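Local coordinates for allantoicase (Saccharomyces cerevisiae, PDB 1O59), which catalyses the hydrolysis of allantoate to (S)-ureidoglycolate and urea, a step that lets yeast use purines as a secondary nitrogen source, at residues K25-I28 with I29-K33; F163-N167 with G168-E172; L210-V213 with C214-A217; F227-V230 with D231-L234; A279-R282 with G283-P286. All blocks are in the same frame, centred on the assembly; numbering follows the deposited sequence.

Contact 1. Residues K25-I28 with I29-K33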
loop_
_atom_site.group_PDB
_atom_site.type_symbol
_atom_site.label_atom_id
_atom_site.label_comp_id
_atom_site.label_asym_id
_atom_site.label_seq_id
_atom_site.Cartn_x
_atom_site.Cartn_y
_atom_site.Cartn_z
ATOM N N LYS A 25 -6.720 -2.834 10.541
ATOM C CA LYS A 25 -6.833 -3.145 9.108
ATOM C C LYS A 25 -8.280 -3.105 8.622
ATOM O O LYS A 25 -8.561 -2.682 7.492
ATOM C CB LYS A 25 -6.209 -4.512 8.802
ATOM C CG LYS A 25 -4.660 -4.513 8.792
ATOM C CD LYS A 25 -4.103 -5.930 9.085
ATOM C CE LYS A 25 -2.726 -6.212 8.383
ATOM N NZ LYS A 25 -2.144 -7.578 8.791
ATOM N N SER A 26 -9.189 -3.545 9.483
ATOM C CA SER A 26 -10.612 -3.411 9.240
ATOM C C SER A 26 -11.019 -1.989 8.877
ATOM O O SER A 26 -11.823 -1.759 7.961
ATOM C CB SER A 26 -11.389 -3.790 10.496
ATOM O OG SER A 26 -11.826 -5.122 10.428
ATOM N N ILE A 27 -10.515 -1.041 9.649
ATOM C CA ILE A 27 -10.928 0.333 9.501
ATOM C C ILE A 27 -10.247 0.944 8.287
ATOM O O ILE A 27 -10.874 1.602 7.462
ATOM C CB ILE A 27 -10.617 1.086 10.814
ATOM C CG1 ILE A 27 -11.667 0.691 11.873
ATOM C CG2 ILE A 27 -10.568 2.591 10.592
ATOM C CD1 ILE A 27 -11.126 0.488 13.218
ATOM N N ILE A 28 -8.953 0.698 8.187
ATOM C CA ILE A 28 -8.134 1.253 7.098
ATOM C C ILE A 28 -8.592 0.747 5.731
ATOM O O ILE A 28 -8.881 1.526 4.826
ATOM C CB ILE A 28 -6.631 0.934 7.373
ATOM C CG1 ILE A 28 -6.160 1.685 8.626
ATOM C CG2 ILE A 28 -5.770 1.277 6.203
ATOM C CD1 ILE A 28 -6.386 3.235 8.594
ATOM N N ILE A 29 -8.727 -0.562 5.632
ATOM C CA ILE A 29 -8.948 -1.223 4.362
ATOM C C ILE A 29 -10.411 -1.493 4.076
ATOM O O ILE A 29 -10.926 -1.022 3.082
ATOM C CB ILE A 29 -8.151 -2.523 4.329
ATOM C CG1 ILE A 29 -6.664 -2.222 4.452
ATOM C CG2 ILE A 29 -8.407 -3.270 3.038
ATOM C CD1 ILE A 29 -5.831 -3.422 4.899
ATOM N N SER A 30 -11.079 -2.262 4.923
ATOM C CA SER A 30 -12.450 -2.671 4.637
ATOM C C SER A 30 -13.365 -1.471 4.645
ATOM O O SER A 30 -14.242 -1.357 3.789
ATOM C CB SER A 30 -12.995 -3.715 5.648
ATOM O OG SER A 30 -12.067 -4.763 5.936
ATOM N N LYS A 31 -13.196 -0.579 5.619
ATOM C CA LYS A 31 -14.113 0.561 5.730
ATOM C C LYS A 31 -13.684 1.713 4.838
ATOM O O LYS A 31 -14.493 2.278 4.113
ATOM C CB LYS A 31 -14.245 1.034 7.169
ATOM C CG LYS A 31 -14.982 0.054 8.055
ATOM C CD LYS A 31 -15.426 0.702 9.370
ATOM C CE LYS A 31 -15.404 -0.305 10.515
ATOM N NZ LYS A 31 -16.273 0.120 11.645
ATOM N N ASN A 32 -12.410 2.065 4.878
ATOM C CA ASN A 32 -11.985 3.276 4.207
ATOM C C ASN A 32 -11.315 3.010 2.866
ATOM O O ASN A 32 -10.940 3.952 2.191
ATOM C CB ASN A 32 -11.081 4.121 5.131
ATOM C CG ASN A 32 -11.838 4.740 6.301
ATOM O OD1 ASN A 32 -12.424 5.826 6.190
ATOM N ND2 ASN A 32 -11.820 4.055 7.427
ATOM N N LYS A 33 -11.177 1.740 2.490
ATOM C CA LYS A 33 -10.656 1.350 1.177
ATOM C C LYS A 33 -9.281 1.966 0.913
ATOM O O LYS A 33 -8.981 2.390 -0.211
ATOM C CB LYS A 33 -11.643 1.747 0.060
ATOM C CG LYS A 33 -13.137 1.453 0.358
ATOM C CD LYS A 33 -13.442 -0.035 0.682
ATOM C CE LYS A 33 -14.949 -0.251 0.999
ATOM N NZ LYS A 33 -15.345 -1.685 0.964
#
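The carbonyl oxygen of I27 is gripped twice by N32 at the C-terminal end of helix 21-31, which widens here into pi-type turns. The change of winding shows in the backbone bonds. I29 N still reaches back four residues to K25 O at 2.8 Å, as in an alpha helix, whereas K31 N reaches back five to S26 O at 3.0 Å. N32 N follows the longer step with a weak bond to I27 O, and K33 then turns off with positive phi.

Packing is tightest round I27 O. N32 CG stands anti to its own carbonyl carbon (chi1 -70°), which turns the amide back along the helix until ND2 meets I27 O at 2.6 Å. The oxygen lies almost in the amide plane, but ND2 approaches from above the carbonyl plane of I27. Asparagine suits the place because it is short and carries an N-H that can serve a carbonyl at the helix end. Nearby, I28 CG2 rests 4.0 Å from I29 CG1. I28 is buried against Y193 and I108, and I29 meets L220, so branched apolar chains fit both positions.

The exposed side is looser. K25 offers only its CB to I29 CD1, at 4.1 Å, while the rest of its chain leads off. K31 runs alongside I27 and brings CE to within 4.1 Å of CG1, so that its methylenes cover an apolar neighbour. Beyond the helix, K33 NZ, hydrogen-bonded to Q263 OE1, also makes a weak 3.1 Å bond back to S30 O.

Contact 2. Residues F163-N167 with G168-E172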
loop_
_atom_site.group_PDB
_atom_site.type_symbol
_atom_site.label_atom_id
_atom_site.label_comp_id
_atom_site.label_asym_id
_atom_site.label_seq_id
_atom_site.Cartn_x
_atom_site.Cartn_y
_atom_site.Cartn_z
ATOM N N PHE A 163 -2.172 4.406 13.762
ATOM C CA PHE A 163 -3.104 5.512 14.047
ATOM C C PHE A 163 -4.157 5.752 12.938
ATOM O O PHE A 163 -3.936 5.515 11.731
ATOM C CB PHE A 163 -2.342 6.811 14.393
ATOM C CG PHE A 163 -1.387 7.240 13.331
ATOM C CD1 PHE A 163 -0.060 6.799 13.357
ATOM C CD2 PHE A 163 -1.829 8.047 12.272
ATOM C CE1 PHE A 163 0.835 7.173 12.347
ATOM C CE2 PHE A 163 -0.979 8.421 11.247
ATOM C CZ PHE A 163 0.382 7.983 11.276
ATOM N N VAL A 164 -5.311 6.213 13.411
ATOM C CA VAL A 164 -6.404 6.667 12.580
ATOM C C VAL A 164 -6.729 8.076 13.044
ATOM O O VAL A 164 -6.768 8.349 14.239
ATOM C CB VAL A 164 -7.648 5.767 12.791
ATOM C CG1 VAL A 164 -8.848 6.255 11.959
ATOM C CG2 VAL A 164 -7.300 4.305 12.474
ATOM N N ARG A 165 -6.967 8.968 12.094
ATOM C CA ARG A 165 -7.448 10.310 12.418
ATOM C C ARG A 165 -8.793 10.256 13.110
ATOM O O ARG A 165 -9.710 9.575 12.644
ATOM C CB ARG A 165 -7.658 11.141 11.161
ATOM C CG ARG A 165 -6.486 11.273 10.251
ATOM C CD ARG A 165 -6.871 11.970 8.982
ATOM N NE ARG A 165 -6.854 13.402 9.185
ATOM C CZ ARG A 165 -7.900 14.186 9.317
ATOM N NH1 ARG A 165 -9.144 13.739 9.239
ATOM N NH2 ARG A 165 -7.682 15.467 9.515
ATOM N N GLY A 166 -8.934 11.027 14.180
ATOM C CA GLY A 166 -10.215 11.129 14.865
ATOM C C GLY A 166 -11.394 11.494 13.967
ATOM O O GLY A 166 -12.520 11.024 14.189
ATOM N N ASN A 167 -11.163 12.343 12.968
ATOM C CA ASN A 167 -12.263 12.809 12.124
ATOM C C ASN A 167 -12.428 11.957 10.889
ATOM O O ASN A 167 -13.194 12.310 10.000
ATOM C CB ASN A 167 -12.057 14.270 11.732
ATOM C CG ASN A 167 -12.289 15.229 12.904
ATOM O OD1 ASN A 167 -13.324 15.179 13.597
ATOM N ND2 ASN A 167 -11.315 16.107 13.133
ATOM N N GLY A 168 -11.699 10.841 10.819
ATOM C CA GLY A 168 -11.852 9.914 9.718
ATOM C C GLY A 168 -11.171 10.468 8.495
ATOM O O GLY A 168 -10.215 11.199 8.615
ATOM N N LEU A 169 -11.669 10.127 7.314
ATOM C CA LEU A 169 -11.027 10.539 6.084
ATOM C C LEU A 169 -10.997 12.052 5.962
ATOM O O LEU A 169 -12.004 12.745 6.060
ATOM C CB LEU A 169 -11.744 9.994 4.861
ATOM C CG LEU A 169 -11.350 8.676 4.231
ATOM C CD1 LEU A 169 -12.375 8.383 3.151
ATOM C CD2 LEU A 169 -9.955 8.695 3.658
ATOM N N THR A 170 -9.797 12.542 5.749
ATOM C CA THR A 170 -9.550 13.877 5.261
ATOM C C THR A 170 -10.601 14.313 4.222
ATOM O O THR A 170 -10.952 13.563 3.333
ATOM C CB THR A 170 -8.139 13.845 4.715
ATOM O OG1 THR A 170 -7.266 14.556 5.599
ATOM C CG2 THR A 170 -8.013 14.504 3.426
ATOM N N LYS A 171 -11.120 15.527 4.377
ATOM C CA LYS A 171 -12.158 16.062 3.498
ATOM C C LYS A 171 -11.557 16.421 2.144
ATOM O O LYS A 171 -12.141 16.143 1.108
ATOM C CB LYS A 171 -12.752 17.304 4.135
ATOM C CG LYS A 171 -13.995 17.837 3.458
ATOM C CD LYS A 171 -15.319 17.181 3.975
ATOM C CE LYS A 171 -15.843 17.803 5.298
ATOM N NZ LYS A 171 -14.966 17.380 6.451
ATOM N N GLU A 172 -10.357 16.999 2.169
ATOM C CA GLU A 172 -9.683 17.470 0.964
ATOM C C GLU A 172 -8.799 16.337 0.435
ATOM O O GLU A 172 -8.527 15.379 1.133
ATOM C CB GLU A 172 -8.840 18.724 1.287
ATOM C CG GLU A 172 -9.461 19.786 2.217
ATOM C CD GLU A 172 -8.457 20.311 3.269
ATOM O OE1 GLU A 172 -8.238 21.547 3.381
ATOM O OE2 GLU A 172 -7.865 19.476 3.996
#
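Over one face of the R165 guanidinium sits T170 OG1, 3.7 Å above the plane and close to its centre, while G168 O lies at the edge. The edge contact is the strong one: NH1 donates to G168 O at 2.8 Å with an N-H...O angle of 160°. The oxygen is almost exactly in the guanidinium plane, although NH1 itself is tilted out of the G168 carbonyl plane. The in-plane bond from NH1, with a second hydrogen bond from NE to I149 O outside the segments, would hold the group's rotation, and T170 OG1 closes over it without a hydrogen bond, 3.8 Å from NE.

A bend at chi3 (83°) brings the end of the chain round over G168, with R165 CD passing 3.5 Å from G168 O. Arginine is well chosen, being long enough to arch over a turn and offering several N-H groups in one plane.

The turn beneath is a type I beta turn from R165 to G168, where the chain leaves strand 160-164 of the antiparallel sheet in the first allantoicase repeat. It is closed by G168 N, which donates to R165 O at 3.0 Å from well above the carbonyl plane. G168 has positive phi, and a side chain there would run into N167 O, so glycine is called for. N167, exposed at the third position of the turn, is a residue type common there. Past the turn, L169 packs on H106 and I108, and the backbone of T170 bonds to I107.

Contact 3. Residues L210-V213 with C214-A217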
loop_
_atom_site.group_PDB
_atom_site.type_symbol
_atom_site.label_atom_id
_atom_site.label_comp_id
_atom_site.label_asym_id
_atom_site.label_seq_id
_atom_site.Cartn_x
_atom_site.Cartn_y
_atom_site.Cartn_z
ATOM N N LEU A 210 -9.372 -1.560 -13.961
ATOM C CA LEU A 210 -10.286 -1.369 -12.862
ATOM C C LEU A 210 -9.713 -1.915 -11.579
ATOM O O LEU A 210 -10.154 -1.532 -10.507
ATOM C CB LEU A 210 -11.627 -2.061 -13.153
ATOM C CG LEU A 210 -12.363 -1.509 -14.376
ATOM C CD1 LEU A 210 -13.499 -2.412 -14.767
ATOM C CD2 LEU A 210 -12.849 -0.073 -14.128
ATOM N N ALA A 211 -8.732 -2.806 -11.694
ATOM C CA ALA A 211 -8.094 -3.419 -10.533
ATOM C C ALA A 211 -6.773 -2.770 -10.123
ATOM O O ALA A 211 -6.122 -3.213 -9.169
ATOM C CB ALA A 211 -7.878 -4.881 -10.817
ATOM N N TYR A 212 -6.368 -1.718 -10.818
ATOM C CA TYR A 212 -5.103 -1.046 -10.505
ATOM C C TYR A 212 -5.215 -0.169 -9.251
ATOM O O TYR A 212 -6.210 0.537 -9.049
ATOM C CB TYR A 212 -4.721 -0.179 -11.707
ATOM C CG TYR A 212 -3.343 0.391 -11.775
ATOM C CD1 TYR A 212 -2.228 -0.329 -11.358
ATOM C CD2 TYR A 212 -3.141 1.648 -12.353
ATOM C CE1 TYR A 212 -0.939 0.207 -11.508
ATOM C CE2 TYR A 212 -1.884 2.188 -12.494
ATOM C CZ TYR A 212 -0.782 1.460 -12.081
ATOM O OH TYR A 212 0.468 2.019 -12.206
ATOM N N VAL A 213 -4.160 -0.157 -8.457
ATOM C CA VAL A 213 -4.173 0.561 -7.224
ATOM C C VAL A 213 -4.368 2.067 -7.431
ATOM O O VAL A 213 -5.071 2.725 -6.630
ATOM C CB VAL A 213 -2.903 0.254 -6.336
ATOM C CG1 VAL A 213 -1.595 0.733 -6.970
ATOM C CG2 VAL A 213 -3.081 0.874 -4.930
ATOM N N CYS A 214 -3.767 2.603 -8.494
ATOM C CA CYS A 214 -3.890 4.016 -8.793
ATOM C C CYS A 214 -5.255 4.399 -9.318
ATOM O O CYS A 214 -5.536 5.576 -9.486
ATOM C CB CYS A 214 -2.888 4.435 -9.849
ATOM S SG CYS A 214 -1.187 4.072 -9.417
ATOM N N ASN A 215 -6.086 3.408 -9.602
ATOM C CA ASN A 215 -7.443 3.681 -10.002
ATOM C C ASN A 215 -8.457 3.455 -8.880
ATOM O O ASN A 215 -9.639 3.423 -9.121
ATOM C CB ASN A 215 -7.793 2.845 -11.250
ATOM C CG ASN A 215 -7.113 3.355 -12.502
ATOM O OD1 ASN A 215 -6.819 4.544 -12.612
ATOM N ND2 ASN A 215 -6.868 2.459 -13.455
ATOM N N GLY A 216 -7.971 3.305 -7.656
ATOM C CA GLY A 216 -8.829 3.146 -6.485
ATOM C C GLY A 216 -9.149 1.708 -6.128
ATOM O O GLY A 216 -10.019 1.473 -5.308
ATOM N N ALA A 217 -8.481 0.739 -6.749
ATOM C CA ALA A 217 -8.688 -0.657 -6.408
ATOM C C ALA A 217 -7.906 -0.980 -5.141
ATOM O O ALA A 217 -6.842 -0.418 -4.899
ATOM C CB ALA A 217 -8.241 -1.543 -7.521
HETATM O O HOH W 1 -6.561 2.105 -4.204
#
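Y212 O accepts from both N215 N (2.9 Å) and A217 N (3.2 Å), which come from opposite faces of its carbonyl plane, while G216 N donates to V213 O at 3.1 Å. The 6→1 bond from A217 N to Y212 O, enclosing the 5→2 bond from G216 N to V213 O, is the pattern of a Schellman motif, here closing a short 3-10 turn through V213 and C214 ahead of strand 218-222. G216 has the positive phi the motif needs. A side chain on it would be jammed against the carbonyl of N215, which is why glycine fits.

Above the turn, the Y212 ring lies over C214. C214 SG is 4.1 Å from the ring centroid and 31° off its normal, an oblique sulfur-aromatic contact, and C214 CB comes to 3.6 Å from Y212 CE2. The tyrosine reaches this place because its CG is anti to the backbone N (chi1 -167°), and a compact, polarisable sulfur can lie close against it. N215 approaches the ring differently, with ND2 at the edge near the ring plane and its amide steeply inclined to the ring. The polar end of N215 is held outside the segments, where ND2 donates to D209 O.

V213 is buried against L42, as suits a compact apolar side chain. A217 points back into the turn, and its methyl lies only 3.2 Å from A211 O, so a small residue fits snugly. One water donates to both V213 O, at 2.9 Å, and A217 O, at 2.6 Å.

Contact 4. Residues F227-V230 with D231-L234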
loop_
_atom_site.group_PDB
_atom_site.type_symbol
_atom_site.label_atom_id
_atom_site.label_comp_id
_atom_site.label_asym_id
_atom_site.label_seq_id
_atom_site.Cartn_x
_atom_site.Cartn_y
_atom_site.Cartn_z
ATOM N N PHE A 227 4.309 -15.132 1.726
ATOM C CA PHE A 227 5.363 -14.259 1.274
ATOM C C PHE A 227 4.752 -13.219 0.330
ATOM O O PHE A 227 3.849 -13.507 -0.450
ATOM C CB PHE A 227 6.376 -15.122 0.532
ATOM C CG PHE A 227 7.738 -14.495 0.354
ATOM C CD1 PHE A 227 8.312 -14.396 -0.917
ATOM C CD2 PHE A 227 8.469 -14.054 1.452
ATOM C CE1 PHE A 227 9.577 -13.853 -1.086
ATOM C CE2 PHE A 227 9.731 -13.496 1.284
ATOM C CZ PHE A 227 10.285 -13.397 0.011
ATOM N N GLY A 228 5.194 -11.972 0.441
ATOM C CA GLY A 228 4.445 -10.831 -0.146
ATOM C C GLY A 228 3.062 -10.619 0.489
ATOM O O GLY A 228 2.815 -11.009 1.633
ATOM N N SER A 229 2.163 -9.995 -0.251
ATOM C CA SER A 229 0.852 -9.655 0.259
ATOM C C SER A 229 -0.071 -9.417 -0.889
ATOM O O SER A 229 0.370 -9.142 -2.025
ATOM C CB SER A 229 0.911 -8.401 1.122
ATOM O OG SER A 229 1.590 -7.346 0.462
ATOM N N VAL A 230 -1.363 -9.528 -0.603
ATOM C CA VAL A 230 -2.365 -9.426 -1.657
ATOM C C VAL A 230 -2.368 -8.040 -2.304
ATOM O O VAL A 230 -2.706 -7.904 -3.473
ATOM C CB VAL A 230 -3.813 -9.812 -1.177
ATOM C CG1 VAL A 230 -3.967 -11.318 -1.118
ATOM C CG2 VAL A 230 -4.189 -9.143 0.180
ATOM N N ASP A 231 -2.006 -7.013 -1.550
ATOM C CA ASP A 231 -1.963 -5.671 -2.121
ATOM C C ASP A 231 -0.918 -5.521 -3.213
ATOM O O ASP A 231 -1.021 -4.625 -4.042
ATOM C CB ASP A 231 -1.808 -4.591 -1.044
ATOM C CG ASP A 231 -0.568 -4.736 -0.254
ATOM O OD1 ASP A 231 -0.439 -5.794 0.413
ATOM O OD2 ASP A 231 0.315 -3.832 -0.211
ATOM N N ASN A 232 0.041 -6.437 -3.258
ATOM C CA ASN A 232 1.022 -6.419 -4.305
ATOM C C ASN A 232 0.421 -6.762 -5.659
ATOM O O ASN A 232 1.042 -6.500 -6.683
ATOM C CB ASN A 232 2.177 -7.383 -3.998
ATOM C CG ASN A 232 3.068 -6.897 -2.857
ATOM O OD1 ASN A 232 3.030 -5.704 -2.503
ATOM N ND2 ASN A 232 3.879 -7.812 -2.276
ATOM N N LEU A 233 -0.765 -7.360 -5.675
ATOM C CA LEU A 233 -1.408 -7.772 -6.939
ATOM C C LEU A 233 -1.783 -6.613 -7.870
ATOM O O LEU A 233 -1.991 -6.815 -9.053
ATOM C CB LEU A 233 -2.688 -8.536 -6.642
ATOM C CG LEU A 233 -2.497 -9.947 -6.062
ATOM C CD1 LEU A 233 -3.854 -10.461 -5.604
ATOM C CD2 LEU A 233 -1.840 -10.919 -7.077
ATOM N N LEU A 234 -1.902 -5.414 -7.291
ATOM C CA LEU A 234 -2.493 -4.281 -7.939
ATOM C C LEU A 234 -1.441 -3.215 -8.237
ATOM O O LEU A 234 -1.767 -2.088 -8.627
ATOM C CB LEU A 234 -3.589 -3.727 -7.015
ATOM C CG LEU A 234 -4.470 -4.758 -6.300
ATOM C CD1 LEU A 234 -5.426 -4.111 -5.339
ATOM C CD2 LEU A 234 -5.281 -5.621 -7.282
HETATM O O HOH W 2 4.925 -7.127 0.799
#
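G228 brings its CA to 3.7 Å from N232 ND2. With positive phi and that amide so near the place of a side chain, glycine is the natural residue. Next, S229 turns its hydroxyl between its own backbone N and carbonyl carbon (chi1 50°), and OG donates to D231 OD1 at 2.6 Å. It meets OD1 from above the carboxylate plane. Serine suits the position because its short arm holds a donor close to the backbone. A water is weakly bound between S229 OG and N232 ND2, whose firmer partner is G245 O.

The carbonyl of S229 starts a 3-10 segment: N232 N donates to S229 O at 3.0 Å, and L233 N to V230 O, also at 3.0 Å. These three-residue steps carry the chain out of strand 227-228 in the second allantoicase repeat. D231 OD2 forms a salt bridge with K41 NZ, and N232 OD1 accepts from the same amine, so one lysine ties two neighbouring residues of the turn. With an alanine in place of D231, S229 OG would probably lose its acceptor and be freer to rotate, while K41 would lose its carboxylate mate.

V230, last of the segment, is buried and packs on A260, A219 and W246. Its CB lies 4.5 Å from L233 CD1, and L233 CG covers V230 O at 3.3 Å. L233 likewise meets A260 and W246, so both apolar chains touch strand 258-263 and strand 246-247.

Contact 5. Residues A279-R282 with G283-P286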
loop_
_atom_site.group_PDB
_atom_site.type_symbol
_atom_site.label_atom_id
_atom_site.label_comp_id
_atom_site.label_asym_id
_atom_site.label_seq_id
_atom_site.Cartn_x
_atom_site.Cartn_y
_atom_site.Cartn_z
ATOM N N ALA A 279 4.854 -13.597 -13.101
ATOM C CA ALA A 279 6.233 -13.096 -13.179
ATOM C C ALA A 279 7.040 -13.505 -11.949
ATOM O O ALA A 279 6.590 -13.322 -10.815
ATOM C CB ALA A 279 6.260 -11.560 -13.351
ATOM N N HIS A 280 8.209 -14.084 -12.208
ATOM C CA HIS A 280 9.157 -14.561 -11.172
ATOM C C HIS A 280 8.762 -15.778 -10.368
ATOM O O HIS A 280 9.648 -16.375 -9.758
ATOM C CB HIS A 280 9.644 -13.451 -10.234
ATOM C CG HIS A 280 10.053 -12.218 -10.965
ATOM N ND1 HIS A 280 11.102 -12.204 -11.856
ATOM C CD2 HIS A 280 9.504 -10.983 -11.009
ATOM C CE1 HIS A 280 11.210 -10.994 -12.385
ATOM N NE2 HIS A 280 10.260 -10.230 -11.873
ATOM N N PHE A 281 7.506 -16.197 -10.418
ATOM C CA PHE A 281 7.115 -17.462 -9.781
ATOM C C PHE A 281 7.322 -18.640 -10.726
ATOM O O PHE A 281 6.539 -18.889 -11.642
ATOM C CB PHE A 281 5.691 -17.391 -9.269
ATOM C CG PHE A 281 5.505 -16.323 -8.253
ATOM C CD1 PHE A 281 5.892 -16.537 -6.935
ATOM C CD2 PHE A 281 5.017 -15.057 -8.623
ATOM C CE1 PHE A 281 5.753 -15.529 -5.977
ATOM C CE2 PHE A 281 4.857 -14.039 -7.657
ATOM C CZ PHE A 281 5.227 -14.270 -6.343
ATOM N N ARG A 282 8.411 -19.355 -10.480
ATOM C CA ARG A 282 8.962 -20.293 -11.456
ATOM C C ARG A 282 8.837 -21.737 -11.005
ATOM O O ARG A 282 8.652 -22.619 -11.858
ATOM C CB ARG A 282 10.420 -19.962 -11.769
ATOM C CG ARG A 282 10.516 -18.881 -12.770
ATOM C CD ARG A 282 11.835 -18.139 -12.802
ATOM N NE ARG A 282 11.841 -17.128 -13.872
ATOM C CZ ARG A 282 12.585 -16.012 -13.871
ATOM N NH1 ARG A 282 13.382 -15.719 -12.844
ATOM N NH2 ARG A 282 12.542 -15.166 -14.905
ATOM N N GLY A 283 8.977 -21.977 -9.704
ATOM C CA GLY A 283 8.792 -23.294 -9.163
ATOM C C GLY A 283 7.589 -23.369 -8.250
ATOM O O GLY A 283 7.431 -24.371 -7.579
ATOM N N ASN A 284 6.767 -22.315 -8.218
ATOM C CA ASN A 284 5.677 -22.159 -7.230
ATOM C C ASN A 284 4.465 -21.366 -7.736
ATOM O O ASN A 284 3.717 -20.806 -6.964
ATOM C CB ASN A 284 6.199 -21.509 -5.932
ATOM C CG ASN A 284 6.999 -20.207 -6.169
ATOM O OD1 ASN A 284 7.234 -19.796 -7.297
ATOM N ND2 ASN A 284 7.425 -19.575 -5.085
ATOM N N PHE A 285 4.287 -21.331 -9.048
ATOM C CA PHE A 285 3.151 -20.673 -9.694
ATOM C C PHE A 285 1.981 -21.574 -9.469
ATOM O O PHE A 285 2.176 -22.746 -9.221
ATOM C CB PHE A 285 3.423 -20.466 -11.226
ATOM C CG PHE A 285 3.821 -21.715 -11.960
ATOM C CD1 PHE A 285 5.171 -22.100 -12.046
ATOM C CD2 PHE A 285 2.871 -22.486 -12.601
ATOM C CE1 PHE A 285 5.546 -23.239 -12.743
ATOM C CE2 PHE A 285 3.237 -23.638 -13.313
ATOM C CZ PHE A 285 4.562 -24.020 -13.375
ATOM N N PRO A 286 0.760 -21.077 -9.509
ATOM C CA PRO A 286 -0.373 -21.986 -9.248
ATOM C C PRO A 286 -0.505 -22.998 -10.360
ATOM O O PRO A 286 -0.004 -22.777 -11.464
ATOM C CB PRO A 286 -1.575 -21.068 -9.195
ATOM C CG PRO A 286 -0.993 -19.708 -9.026
ATOM C CD PRO A 286 0.316 -19.697 -9.744
HETATM O O HOH W 3 9.833 -19.797 -8.151
#
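N284 OD1 and the backbone N of R282 share one water, which donates to the amide oxygen at 2.7 Å and accepts from R282 N at 2.8 Å. It bridges an irregular turn in the loop joining strands 270-277 and 288-294. N284 folds inward because its CG stands between its backbone N and carbonyl carbon (chi1 51°). OD1 thereby comes to the edge of the F281 ring, 3.5 Å from CD1, with amide and ring planes 52° apart. An asparagine fits, since its short amide can receive the water while lying beside an aromatic edge.

F281 is buried, touching M242 and the side chain of K348, a setting that suits a large apolar ring. R282 lies outside and directs its guanidinium to a salt bridge with D321. F285, partly exposed, sets its CB 4.3 Å from F281 CB; phenylalanine suits the place because a flat apolar ring can lean on P320 while its C-H edge faces a carbonyl oxygen. A serine in place of F285 would probably open a gap beside the carbonyls of F281 and R282 and leave P320 without its aromatic neighbour. The ring edge points at the turn: F285 CE1 lies 3.3 Å from R282 O, near the plane of the ring.

Contacts 1 to 5 follow one another along the chain. Contact 2, leaving strand 160-164, belongs to the first allantoicase repeat; contact 4, leaving strand 227-228, and contact 5, between strands 270-277 and 288-294, belong to the second, and contact 3 precedes its strand 218-222. Contacts 2 and 5 lie on opposite sides of the chain's centre, about 39 Å apart between centres. Contact 1, on helix 21-31, touches contact 2 through N32 OD1 and L169 CG, while its I29 and K33 reach strand 218-222, so the helix end lies between the repeats. Contacts 3 and 4 meet through a probable hydrogen bond, V213 N to L234 O, 3.1 Å. Contact 5's centre is about 14 Å from that of contact 4.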